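PDB 2ICS: deacetylase EF_0837 from Enterococcus faecalis, which is a two-zinc amidohydrolase, crystallised with adenine, that removes the acetyl group of acetyl-(R)-mandelate in vitro, though with very low efficiency. Local coordinates for residues P74-T85 against Q105-G113; I220-I228 against H254-M264. All blocks are in the same frame, centred on the assembly; numbering follows the deposited sequence.

Along the chain the two contacts come in series, contact 1 closing before contact 2 opens, and they lie on opposite sides of the chain's centre. Their own centres are 34 Å apart and their nearest atoms about 20 Å. Contact 1 (74-85 with 105-113) lies in an early beta-alpha-beta unit of the TIM barrel, where strands 83-89 and 110-114 run side by side. Contact 2 (220-228 with 254-264) is peripheral: a small hairpin packs on helix 253-261. No sheet is shared. Each stands some way from the zinc site: the side chain of Pro-74 is about 10 Å from that of His-62, and that of Ile-220 about 9 Å from that of His-211.

Contact 1. Residues P74-T85 against Q105-G113; sequences PDEIGVKKGVTT and QQAKTNVFG
The ring of Phe-112 meets Thr-85 CG2 at its edge, in the ring plane, with Phe-112 CD2 3.5 Å from that methyl. The Asn-110 amide also works edge-on: its ND2 donates to Thr-85 OG1 over 3.3 Å, with that oxygen almost in the amide plane. Threonine suits this place because its two branches divide the work, the hydroxyl serving the amide and the methyl the ring.

The carboxylate of Asp-75, able to accept several N-H and O-H donors at once, gathers the turn before the strand. Its OD1 accepts the backbone N of Thr-109 at 3.0 Å (166°), nearly in line with the C-O bond, and Thr-109 OG1 at 2.9 Å on the anti lone pair. Lys-108 N adds only weak bonds. Thr-109 OG1 in turn accepts Val-79 N at 2.8 Å (172°), so this buried hydroxyl links the carboxylate to the start of the 3-10 turn at 79-80. With chi1 at -51°, the hydroxyl of Thr-109 lies beside its own backbone N, and both can reach the same oxygen; its CG2 turns instead to Thr-84 O. Small, apolar Ala-107 rests its CB on Pro-74 CB at 3.7 Å.

Thr-85 pairs with Asn-110 in a parallel bridge: Asn-110 N donates to Thr-84 O at 2.9 Å, and a further backbone bond joins Asn-110 to Val-86. Together they begin the pairing of strands 83-89 and 110-114, joined through helix 97-105 in a beta-alpha-beta crossover of the TIM barrel. Strand 51-61 flanks 83-89 on its other side, and side chains of 350-364 touch Val-79, Thr-84 and Asn-110.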
loop_
_atom_site.group_PDB
_atom_site.type_symbol
_atom_site.label_atom_id
_atom_site.label_comp_id
_atom_site.label_asym_id
_atom_site.label_seq_id
_atom_site.Cartn_x
_atom_site.Cartn_y
_atom_site.Cartn_z
ATOM N N PRO A 74 8.045 -11.449 -3.456
ATOM C CA PRO A 74 7.770 -10.216 -4.196
ATOM C C PRO A 74 6.924 -10.344 -5.460
ATOM O O PRO A 74 5.896 -9.677 -5.598
ATOM C CB PRO A 74 9.166 -9.681 -4.483
ATOM C CG PRO A 74 9.883 -10.032 -3.227
ATOM C CD PRO A 74 9.442 -11.465 -2.982
ATOM N N ASP A 75 7.335 -11.195 -6.387
ATOM C CA ASP A 75 6.577 -11.308 -7.617
ATOM C C ASP A 75 5.230 -12.011 -7.506
ATOM O O ASP A 75 4.404 -11.889 -8.408
ATOM C CB ASP A 75 7.443 -11.934 -8.715
ATOM C CG ASP A 75 8.667 -11.087 -9.037
ATOM O OD1 ASP A 75 8.598 -9.843 -8.894
ATOM O OD2 ASP A 75 9.697 -11.662 -9.440
ATOM N N GLU A 76 4.989 -12.728 -6.410
ATOM C CA GLU A 76 3.697 -13.394 -6.230
ATOM C C GLU A 76 2.642 -12.394 -5.759
ATOM O O GLU A 76 1.451 -12.612 -5.951
ATOM C CB GLU A 76 3.781 -14.534 -5.204
ATOM C CG GLU A 76 4.610 -15.729 -5.643
ATOM C CD GLU A 76 4.166 -16.285 -6.982
ATOM O OE1 GLU A 76 2.966 -16.587 -7.144
ATOM O OE2 GLU A 76 5.024 -16.421 -7.873
ATOM N N ILE A 77 3.080 -11.305 -5.136
ATOM C CA ILE A 77 2.156 -10.277 -4.649
ATOM C C ILE A 77 2.280 -9.029 -5.508
ATOM O O ILE A 77 1.515 -8.076 -5.351
ATOM C CB ILE A 77 2.476 -9.851 -3.200
ATOM C CG1 ILE A 77 3.889 -9.265 -3.150
ATOM C CG2 ILE A 77 2.340 -11.036 -2.258
ATOM C CD1 ILE A 77 4.248 -8.623 -1.838
ATOM N N GLY A 78 3.262 -9.034 -6.402
ATOM C CA GLY A 78 3.486 -7.884 -7.252
ATOM C C GLY A 78 3.072 -8.074 -8.694
ATOM O O GLY A 78 1.888 -8.186 -9.002
ATOM N N VAL A 79 4.062 -8.119 -9.576
ATOM C CA VAL A 79 3.825 -8.263 -11.001
ATOM C C VAL A 79 2.737 -9.274 -11.366
ATOM O O VAL A 79 1.908 -9.000 -12.226
ATOM C CB VAL A 79 5.145 -8.612 -11.739
ATOM C CG1 VAL A 79 5.729 -9.909 -11.198
ATOM C CG2 VAL A 79 4.899 -8.704 -13.243
ATOM N N LYS A 80 2.718 -10.426 -10.708
ATOM C CA LYS A 80 1.717 -11.437 -11.027
ATOM C C LYS A 80 0.290 -11.058 -10.625
ATOM O O LYS A 80 -0.661 -11.748 -10.983
ATOM C CB LYS A 80 2.107 -12.778 -10.392
ATOM C CG LYS A 80 3.457 -13.310 -10.883
ATOM C CD LYS A 80 3.748 -14.704 -10.331
ATOM C CE LYS A 80 5.157 -15.186 -10.693
ATOM N NZ LYS A 80 5.376 -15.363 -12.160
ATOM N N LYS A 81 0.138 -9.958 -9.894
ATOM C CA LYS A 81 -1.184 -9.512 -9.462
ATOM C C LYS A 81 -1.488 -8.115 -10.001
ATOM O O LYS A 81 -2.393 -7.424 -9.520
ATOM C CB LYS A 81 -1.262 -9.524 -7.932
ATOM C CG LYS A 81 -1.023 -10.903 -7.319
ATOM C CD LYS A 81 -2.074 -11.905 -7.795
ATOM C CE LYS A 81 -1.830 -13.297 -7.229
ATOM N NZ LYS A 81 -1.879 -13.325 -5.743
ATOM N N GLY A 82 -0.722 -7.710 -11.006
ATOM C CA GLY A 82 -0.916 -6.404 -11.613
ATOM C C GLY A 82 -0.354 -5.262 -10.792
ATOM O O GLY A 82 -0.613 -4.096 -11.091
ATOM N N VAL A 83 0.412 -5.585 -9.754
ATOM C CA VAL A 83 1.001 -4.559 -8.905
ATOM C C VAL A 83 2.457 -4.345 -9.323
ATOM O O VAL A 83 3.293 -5.241 -9.196
ATOM C CB VAL A 83 0.911 -4.964 -7.407
ATOM C CG1 VAL A 83 1.448 -3.841 -6.524
ATOM C CG2 VAL A 83 -0.551 -5.265 -7.037
ATOM N N THR A 84 2.749 -3.155 -9.842
ATOM C CA THR A 84 4.088 -2.832 -10.315
ATOM C C THR A 84 5.084 -2.452 -9.220
ATOM O O THR A 84 6.285 -2.653 -9.376
ATOM C CB THR A 84 4.033 -1.698 -11.369
ATOM O OG1 THR A 84 3.425 -0.532 -10.798
ATOM C CG2 THR A 84 3.224 -2.142 -12.577
ATOM N N THR A 85 4.586 -1.909 -8.114
ATOM C CA THR A 85 5.445 -1.504 -7.003
ATOM C C THR A 85 4.852 -1.916 -5.655
ATOM O O THR A 85 3.635 -1.846 -5.456
ATOM C CB THR A 85 5.664 0.044 -6.997
ATOM O OG1 THR A 85 6.383 0.435 -8.174
ATOM C CG2 THR A 85 6.457 0.473 -5.778
ATOM N N GLN A 105 16.262 -6.866 -5.295
ATOM C CA GLN A 105 16.716 -6.416 -6.607
ATOM C C GLN A 105 16.438 -7.397 -7.740
ATOM O O GLN A 105 16.225 -6.990 -8.878
ATOM C CB GLN A 105 18.215 -6.110 -6.568
ATOM C CG GLN A 105 18.597 -5.096 -5.513
ATOM C CD GLN A 105 17.634 -3.927 -5.472
ATOM O OE1 GLN A 105 17.438 -3.228 -6.469
ATOM N NE2 GLN A 105 17.017 -3.713 -4.315
ATOM N N GLN A 106 16.434 -8.688 -7.432
ATOM C CA GLN A 106 16.201 -9.705 -8.453
ATOM C C GLN A 106 14.727 -9.875 -8.826
ATOM O O GLN A 106 14.396 -10.644 -9.729
ATOM C CB GLN A 106 16.775 -11.050 -7.986
ATOM C CG GLN A 106 16.157 -11.578 -6.701
ATOM C CD GLN A 106 16.692 -12.946 -6.292
ATOM O OE1 GLN A 106 17.898 -13.124 -6.085
ATOM N NE2 GLN A 106 15.791 -13.919 -6.168
ATOM N N ALA A 107 13.846 -9.155 -8.137
ATOM C CA ALA A 107 12.413 -9.246 -8.405
ATOM C C ALA A 107 12.027 -8.393 -9.609
ATOM O O ALA A 107 12.623 -7.353 -9.856
ATOM C CB ALA A 107 11.617 -8.803 -7.177
ATOM N N LYS A 108 11.033 -8.845 -10.362
ATOM C CA LYS A 108 10.578 -8.098 -11.528
ATOM C C LYS A 108 9.855 -6.862 -11.006
ATOM O O LYS A 108 9.963 -5.768 -11.566
ATOM C CB LYS A 108 9.623 -8.954 -12.365
ATOM C CG LYS A 108 10.267 -10.175 -13.023
ATOM C CD LYS A 108 9.199 -11.077 -13.646
ATOM C CE LYS A 108 9.796 -12.185 -14.514
ATOM N NZ LYS A 108 10.705 -13.096 -13.759
ATOM N N THR A 109 9.129 -7.056 -9.911
ATOM C CA THR A 109 8.369 -5.994 -9.272
ATOM C C THR A 109 9.312 -4.985 -8.636
ATOM O O THR A 109 10.388 -5.356 -8.176
ATOM C CB THR A 109 7.473 -6.564 -8.151
ATOM O OG1 THR A 109 6.704 -7.662 -8.660
ATOM C CG2 THR A 109 6.530 -5.498 -7.627
ATOM N N ASN A 110 8.923 -3.714 -8.621
ATOM C CA ASN A 110 9.748 -2.706 -7.967
ATOM C C ASN A 110 9.451 -2.895 -6.488
ATOM O O ASN A 110 8.286 -2.943 -6.087
ATOM C CB ASN A 110 9.352 -1.286 -8.383
ATOM C CG ASN A 110 9.548 -1.035 -9.859
ATOM O OD1 ASN A 110 10.577 -1.395 -10.424
ATOM N ND2 ASN A 110 8.564 -0.408 -10.493
ATOM N N VAL A 111 10.495 -3.016 -5.680
ATOM C CA VAL A 111 10.318 -3.213 -4.252
ATOM C C VAL A 111 11.011 -2.146 -3.424
ATOM O O VAL A 111 12.220 -1.948 -3.537
ATOM C CB VAL A 111 10.861 -4.588 -3.804
ATOM C CG1 VAL A 111 10.693 -4.756 -2.304
ATOM C CG2 VAL A 111 10.136 -5.704 -4.550
ATOM N N PHE A 112 10.232 -1.451 -2.605
ATOM C CA PHE A 112 10.766 -0.434 -1.711
ATOM C C PHE A 112 10.433 -0.924 -0.317
ATOM O O PHE A 112 9.698 -1.905 -0.159
ATOM C CB PHE A 112 10.105 0.917 -1.957
ATOM C CG PHE A 112 10.395 1.487 -3.310
ATOM C CD1 PHE A 112 11.646 2.034 -3.596
ATOM C CD2 PHE A 112 9.432 1.450 -4.311
ATOM C CE1 PHE A 112 11.935 2.538 -4.859
ATOM C CE2 PHE A 112 9.707 1.951 -5.580
ATOM C CZ PHE A 112 10.966 2.499 -5.855
ATOM N N GLY A 113 10.967 -0.260 0.694
ATOM C CA GLY A 113 10.671 -0.691 2.040
ATOM C C GLY A 113 10.762 0.395 3.082
ATOM O O GLY A 113 11.399 1.426 2.877
#

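Contact 2. Residues I220-I228 against H254-M264; sequences ILDQATDKI and HVAETALREGM
A short beta-hairpin with a G1 bulge, in which Asp-226 and Lys-227 both face Asp-222, packs against helix 253-261 on the periphery of the TIM barrel. Asp-226, at positive phi, sends its carboxylate to the helix, where His-254 NE2 donates to Asp-226 OD1 at 2.8 Å (171°). The bond uses the syn lone pair, and the ring and carboxylate are nearly coplanar. Aspartate suits the place because its second oxygen, OD2, takes a water that bridges to Thr-258 OG1, which lies above one face of the imidazole, offset toward its rim.

With CG anti to the backbone N (chi1 179°), Leu-221 extends toward the helix, and its two methyls fork: CD2 approaches His-254 CD2 at 3.6 Å and CD1 meets Thr-258 CG2 at 3.7 Å. Deeper in, Ile-228 CD1 lies 3.5 Å from Met-264 SE (a selenomethionine), over small Ala-259. Gly-263 adopts the positive phi of a Schellman motif and ends the helix.

At the helix's C-terminal end, just before Gly-263, Glu-262 OE2 accepts Ile-228 N at 3.0 Å, while its OE1 takes the indole N-H of Trp-233. Both carboxylates thus bind N-H groups; that of Asp-226 should hold the proton on His-254 NE2 and may also favour the doubly protonated ring.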
loop_
_atom_site.group_PDB
_atom_site.type_symbol
_atom_site.label_atom_id
_atom_site.label_comp_id
_atom_site.label_asym_id
_atom_site.label_seq_id
_atom_site.Cartn_x
_atom_site.Cartn_y
_atom_site.Cartn_z
ATOM N N ILE A 220 -11.234 3.046 15.197
ATOM C CA ILE A 220 -11.903 4.341 15.031
ATOM C C ILE A 220 -13.424 4.351 15.242
ATOM O O ILE A 220 -14.023 5.419 15.370
ATOM C CB ILE A 220 -11.618 4.948 13.638
ATOM C CG1 ILE A 220 -12.300 4.116 12.553
ATOM C CG2 ILE A 220 -10.120 5.022 13.403
ATOM C CD1 ILE A 220 -12.199 4.737 11.169
ATOM N N LEU A 221 -14.054 3.181 15.271
ATOM C CA LEU A 221 -15.496 3.145 15.482
ATOM C C LEU A 221 -15.841 2.980 16.962
ATOM O O LEU A 221 -15.257 2.148 17.652
ATOM C CB LEU A 221 -16.141 2.003 14.688
ATOM C CG LEU A 221 -17.661 1.863 14.862
ATOM C CD1 LEU A 221 -18.363 3.048 14.213
ATOM C CD2 LEU A 221 -18.146 0.570 14.236
ATOM N N ASP A 222 -16.772 3.795 17.449
ATOM C CA ASP A 222 -17.210 3.692 18.837
ATOM C C ASP A 222 -18.333 2.664 18.784
ATOM O O ASP A 222 -19.437 2.961 18.319
ATOM C CB ASP A 222 -17.758 5.027 19.345
ATOM C CG ASP A 222 -18.005 5.025 20.852
ATOM O OD1 ASP A 222 -18.593 4.048 21.365
ATOM O OD2 ASP A 222 -17.616 6.009 21.525
ATOM N N GLN A 223 -18.048 1.453 19.245
ATOM C CA GLN A 223 -19.033 0.383 19.212
ATOM C C GLN A 223 -20.289 0.672 20.030
ATOM O O GLN A 223 -21.351 0.112 19.757
ATOM C CB GLN A 223 -18.391 -0.922 19.688
ATOM C CG GLN A 223 -17.230 -1.381 18.819
ATOM C CD GLN A 223 -16.547 -2.621 19.365
ATOM O OE1 GLN A 223 -16.095 -2.639 20.512
ATOM N NE2 GLN A 223 -16.466 -3.664 18.546
ATOM N N ALA A 224 -20.166 1.552 21.019
ATOM C CA ALA A 224 -21.291 1.899 21.882
ATOM C C ALA A 224 -22.331 2.783 21.200
ATOM O O ALA A 224 -23.533 2.604 21.401
ATOM C CB ALA A 224 -20.784 2.581 23.147
ATOM N N THR A 225 -21.871 3.738 20.400
ATOM C CA THR A 225 -22.776 4.648 19.711
ATOM C C THR A 225 -22.856 4.341 18.218
ATOM O O THR A 225 -23.686 4.900 17.498
ATOM C CB THR A 225 -22.327 6.109 19.898
ATOM O OG1 THR A 225 -21.048 6.302 19.285
ATOM C CG2 THR A 225 -22.222 6.442 21.381
ATOM N N ASP A 226 -21.988 3.442 17.764
ATOM C CA ASP A 226 -21.942 3.053 16.363
ATOM C C ASP A 226 -21.590 4.266 15.509
ATOM O O ASP A 226 -22.076 4.421 14.389
ATOM C CB ASP A 226 -23.291 2.470 15.937
ATOM C CG ASP A 226 -23.177 1.566 14.722
ATOM O OD1 ASP A 226 -22.317 0.657 14.740
ATOM O OD2 ASP A 226 -23.948 1.756 13.758
ATOM N N LYS A 227 -20.745 5.130 16.055
ATOM C CA LYS A 227 -20.308 6.328 15.353
ATOM C C LYS A 227 -18.788 6.404 15.368
ATOM O O LYS A 227 -18.135 5.826 16.238
ATOM C CB LYS A 227 -20.881 7.578 16.022
ATOM C CG LYS A 227 -22.391 7.727 15.896
ATOM C CD LYS A 227 -22.901 8.899 16.728
ATOM C CE LYS A 227 -22.226 10.216 16.342
ATOM N NZ LYS A 227 -22.498 10.611 14.930
ATOM N N ILE A 228 -18.221 7.115 14.403
ATOM C CA ILE A 228 -16.780 7.267 14.353
ATOM C C ILE A 228 -16.348 8.221 15.457
ATOM O O ILE A 228 -16.856 9.339 15.557
ATOM C CB ILE A 228 -16.331 7.809 12.991
ATOM C CG1 ILE A 228 -16.579 6.746 11.922
ATOM C CG2 ILE A 228 -14.849 8.188 13.028
ATOM C CD1 ILE A 228 -16.133 7.166 10.551
ATOM N N HIS A 254 -18.092 -3.310 8.371
ATOM C CA HIS A 254 -18.976 -2.405 9.089
ATOM C C HIS A 254 -18.312 -1.060 9.366
ATOM O O HIS A 254 -18.933 -0.004 9.219
ATOM C CB HIS A 254 -19.435 -3.030 10.404
ATOM C CG HIS A 254 -20.420 -2.185 11.148
ATOM N ND1 HIS A 254 -21.669 -1.888 10.648
ATOM C CD2 HIS A 254 -20.315 -1.517 12.323
ATOM C CE1 HIS A 254 -22.290 -1.071 11.480
ATOM N NE2 HIS A 254 -21.489 -0.829 12.503
ATOM N N VAL A 255 -17.043 -1.100 9.756
ATOM C CA VAL A 255 -16.313 0.122 10.054
ATOM C C VAL A 255 -16.150 1.002 8.812
ATOM O O VAL A 255 -16.374 2.216 8.864
ATOM C CB VAL A 255 -14.930 -0.205 10.653
ATOM C CG1 VAL A 255 -14.141 1.074 10.884
ATOM C CG2 VAL A 255 -15.108 -0.962 11.972
ATOM N N ALA A 256 -15.762 0.382 7.700
ATOM C CA ALA A 256 -15.570 1.093 6.436
ATOM C C ALA A 256 -16.885 1.672 5.933
ATOM O O ALA A 256 -16.924 2.792 5.411
ATOM C CB ALA A 256 -14.980 0.142 5.380
ATOM N N GLU A 257 -17.959 0.902 6.083
ATOM C CA GLU A 257 -19.275 1.340 5.643
ATOM C C GLU A 257 -19.757 2.486 6.513
ATOM O O GLU A 257 -20.292 3.471 6.008
ATOM C CB GLU A 257 -20.270 0.177 5.694
ATOM C CG GLU A 257 -19.907 -0.969 4.756
ATOM C CD GLU A 257 -20.742 -2.214 4.987
ATOM O OE1 GLU A 257 -21.096 -2.492 6.154
ATOM O OE2 GLU A 257 -21.028 -2.929 4.002
ATOM N N THR A 258 -19.565 2.364 7.823
ATOM C CA THR A 258 -19.986 3.422 8.732
ATOM C C THR A 258 -19.228 4.694 8.397
ATOM O O THR A 258 -19.817 5.771 8.307
ATOM C CB THR A 258 -19.720 3.047 10.197
ATOM O OG1 THR A 258 -20.509 1.906 10.541
ATOM C CG2 THR A 258 -20.085 4.202 11.121
ATOM N N ALA A 259 -17.920 4.568 8.201
ATOM C CA ALA A 259 -17.098 5.724 7.867
ATOM C C ALA A 259 -17.601 6.408 6.598
ATOM O O ALA A 259 -17.718 7.635 6.553
ATOM C CB ALA A 259 -15.637 5.302 7.702
ATOM N N LEU A 260 -17.906 5.622 5.568
ATOM C CA LEU A 260 -18.393 6.191 4.311
ATOM C C LEU A 260 -19.688 6.969 4.534
ATOM O O LEU A 260 -19.838 8.089 4.043
ATOM C CB LEU A 260 -18.620 5.093 3.260
ATOM C CG LEU A 260 -19.125 5.564 1.886
ATOM C CD1 LEU A 260 -18.153 6.571 1.285
ATOM C CD2 LEU A 260 -19.282 4.372 0.957
ATOM N N ARG A 261 -20.621 6.382 5.278
ATOM C CA ARG A 261 -21.883 7.054 5.559
ATOM C C ARG A 261 -21.656 8.402 6.237
ATOM O O ARG A 261 -22.462 9.316 6.083
ATOM C CB ARG A 261 -22.787 6.163 6.421
ATOM C CG ARG A 261 -23.609 5.178 5.602
ATOM C CD ARG A 261 -24.382 4.191 6.468
ATOM N NE ARG A 261 -23.497 3.249 7.150
ATOM C CZ ARG A 261 -23.918 2.189 7.836
ATOM N NH1 ARG A 261 -25.216 1.934 7.933
ATOM N NH2 ARG A 261 -23.041 1.383 8.423
ATOM N N GLU A 262 -20.560 8.526 6.979
ATOM C CA GLU A 262 -20.235 9.781 7.651
ATOM C C GLU A 262 -19.388 10.659 6.738
ATOM O O GLU A 262 -18.997 11.762 7.109
ATOM C CB GLU A 262 -19.491 9.524 8.977
ATOM C CG GLU A 262 -20.399 9.033 10.102
ATOM C CD GLU A 262 -19.679 8.837 11.430
ATOM O OE1 GLU A 262 -18.835 9.684 11.794
ATOM O OE2 GLU A 262 -19.974 7.838 12.121
ATOM N N GLY A 263 -19.105 10.162 5.540
ATOM C CA GLY A 263 -18.324 10.934 4.591
ATOM C C GLY A 263 -16.824 10.745 4.692
ATOM O O GLY A 263 -16.057 11.558 4.177
HETATM N N MSE A 264 -16.401 9.669 5.346
HETATM C CA MSE A 264 -14.979 9.388 5.513
HETATM C C MSE A 264 -14.522 8.246 4.603
HETATM O O MSE A 264 -15.145 7.188 4.570
HETATM C CB MSE A 264 -14.697 9.030 6.975
HETATM C CG MSE A 264 -13.245 8.690 7.279
HETATM SE SE MSE A 264 -13.028 8.039 9.096
HETATM C CE MSE A 264 -12.765 9.733 10.011
HETATM O O HOH W 1 -22.339 6.893 12.287
HETATM O O HOH W 2 -23.182 2.413 11.175
HETATM O O HOH W 3 -18.753 10.307 14.332
#